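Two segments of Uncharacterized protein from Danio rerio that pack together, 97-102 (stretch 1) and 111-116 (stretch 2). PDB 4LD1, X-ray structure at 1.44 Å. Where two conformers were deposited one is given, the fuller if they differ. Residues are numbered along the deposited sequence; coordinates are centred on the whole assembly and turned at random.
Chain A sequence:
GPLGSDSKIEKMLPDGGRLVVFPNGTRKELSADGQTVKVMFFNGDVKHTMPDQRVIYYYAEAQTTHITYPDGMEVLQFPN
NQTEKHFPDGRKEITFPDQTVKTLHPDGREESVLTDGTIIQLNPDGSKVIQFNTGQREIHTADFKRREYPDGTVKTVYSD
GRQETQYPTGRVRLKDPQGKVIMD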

# COMPACT_ATOMS: atom_id res chain seq x y z
N PRO A 97 -6.40 4.04 -6.18
CA PRO A 97 -7.61 4.87 -6.17
C PRO A 97 -8.89 4.05 -6.36
O PRO A 97 -9.93 4.44 -5.84
CB PRO A 97 -7.39 5.85 -7.33
CG PRO A 97 -5.92 5.91 -7.49
CD PRO A 97 -5.37 4.57 -7.10
N ASP A 98 -8.81 2.92 -7.07
CA ASP A 98 -9.99 2.07 -7.30
C ASP A 98 -10.26 1.10 -6.15
O ASP A 98 -11.18 0.28 -6.21
CB ASP A 98 -9.89 1.37 -8.65
CG ASP A 98 -8.85 0.25 -8.70
OD1 ASP A 98 -8.21 -0.06 -7.67
OD2 ASP A 98 -8.68 -0.34 -9.79
N GLN A 99 -9.46 1.24 -5.09
CA GLN A 99 -9.57 0.52 -3.81
C GLN A 99 -9.05 -0.91 -3.84
O GLN A 99 -9.17 -1.65 -2.85
CB GLN A 99 -10.97 0.60 -3.23
CG GLN A 99 -11.38 2.06 -2.87
CD GLN A 99 -10.41 2.76 -1.89
OE1 GLN A 99 -10.39 2.46 -0.69
NE2 GLN A 99 -9.63 3.71 -2.40
N THR A 100 -8.42 -1.29 -4.94
CA THR A 100 -7.63 -2.51 -4.96
C THR A 100 -6.51 -2.34 -3.94
O THR A 100 -5.91 -1.27 -3.85
CB THR A 100 -7.01 -2.76 -6.35
OG1 THR A 100 -8.06 -2.99 -7.30
CG2 THR A 100 -6.08 -4.00 -6.32
N VAL A 101 -6.24 -3.38 -3.15
CA VAL A 101 -5.13 -3.37 -2.22
C VAL A 101 -4.08 -4.37 -2.67
O VAL A 101 -4.39 -5.57 -2.85
CB VAL A 101 -5.58 -3.70 -0.79
CG1 VAL A 101 -4.39 -3.64 0.17
CG2 VAL A 101 -6.67 -2.74 -0.34
N LYS A 102 -2.86 -3.92 -2.89
CA LYS A 102 -1.75 -4.73 -3.32
C LYS A 102 -0.68 -4.77 -2.28
O LYS A 102 -0.19 -3.71 -1.88
CB LYS A 102 -1.18 -4.19 -4.62
CG LYS A 102 -0.03 -5.00 -5.18
CD LYS A 102 0.35 -4.43 -6.52
CE LYS A 102 1.39 -5.23 -7.24
NZ LYS A 102 1.61 -4.62 -8.58
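Stretch 2 (111-116) ESVLTD

Stretch 2 lies beside stretch 1 as an antiparallel β-strand partner, joined by one pair of backbone hydrogen bonds and extended past the strand ends by waters and a threonine methyl. The two end-to-end directions are 156° apart. Residues 111-113 are extended, with phi from -135° to -113° and psi from 118° to 134°, and the register sets Val-113 against Val-101 and Ser-112 against Lys-102. Val-113 N donates to Val-101 O at 2.8 Å, and Val-101 N donates to Val-113 O at 3.1 Å, both nearly straight. The branched valines suit extended backbone, and their side chains share one face of the sheet. On the other face Ser-112 and Lys-102 form the non-hydrogen-bonded pair, their CA atoms 4.2 Å apart, and Ser-112 OG lies 3.6 Å from CG in the aliphatic stem of Lys-102, whose all-t chain leads its charged end away. Lys-102 CA also approaches Glu-111 O at 3.3 Å, a CA-H...O contact.

Leu-114 turns its end back, CD2 lying 3.7 Å from Thr-100 OG1. Thr-115 CG2 packs 3.8 Å from Gln-99 CB. One water donates to Gln-99 O and to Val-113 O, the same carbonyl that accepts from Val-101 N; another, past the last bridge, donates to Thr-100 OG1 and accepts from Thr-115 N.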

# COMPACT_ATOMS: atom_id res chain seq x y z
N GLU A 111 0.45 -9.71 -3.81
CA GLU A 111 -0.93 -10.15 -3.69
C GLU A 111 -1.86 -8.97 -3.82
O GLU A 111 -1.72 -8.00 -3.06
CB GLU A 111 -1.16 -10.83 -2.34
CG GLU A 111 -2.58 -11.30 -2.14
CD GLU A 111 -2.79 -12.02 -0.83
OE1 GLU A 111 -1.80 -12.55 -0.28
OE2 GLU A 111 -3.94 -12.06 -0.35
N SER A 112 -2.78 -9.03 -4.77
CA SER A 112 -3.76 -7.99 -5.00
C SER A 112 -5.13 -8.53 -4.66
O SER A 112 -5.48 -9.64 -5.04
CB SER A 112 -3.74 -7.53 -6.46
OG SER A 112 -2.50 -6.96 -6.82
N VAL A 113 -5.89 -7.72 -3.93
CA VAL A 113 -7.27 -8.04 -3.57
C VAL A 113 -8.18 -6.99 -4.18
O VAL A 113 -8.06 -5.79 -3.87
CB VAL A 113 -7.47 -8.08 -2.05
CG1 VAL A 113 -8.93 -8.44 -1.72
CG2 VAL A 113 -6.47 -9.05 -1.39
N LEU A 114 -9.07 -7.41 -5.07
CA LEU A 114 -9.96 -6.49 -5.75
C LEU A 114 -11.19 -6.28 -4.89
O LEU A 114 -11.49 -7.10 -4.00
CB LEU A 114 -10.38 -7.03 -7.13
CG LEU A 114 -9.30 -7.53 -8.10
CD1 LEU A 114 -9.90 -7.77 -9.48
CD2 LEU A 114 -8.12 -6.58 -8.20
N THR A 115 -11.94 -5.22 -5.17
CA THR A 115 -13.12 -4.93 -4.37
C THR A 115 -14.19 -6.03 -4.44
O THR A 115 -14.99 -6.18 -3.52
CB THR A 115 -13.73 -3.59 -4.76
OG1 THR A 115 -14.08 -3.58 -6.14
CG2 THR A 115 -12.73 -2.49 -4.50
N ASP A 116 -14.20 -6.83 -5.51
CA ASP A 116 -15.16 -7.94 -5.61
C ASP A 116 -14.70 -9.25 -4.95
O ASP A 116 -15.39 -10.28 -5.04
CB ASP A 116 -15.56 -8.16 -7.08
CG ASP A 116 -14.49 -8.88 -7.89
OD1 ASP A 116 -13.33 -9.07 -7.42
OD2 ASP A 116 -14.84 -9.27 -9.03
O HOH W 1 -9.81 -4.29 -2.46
O HOH W 2 -10.74 -3.39 -7.11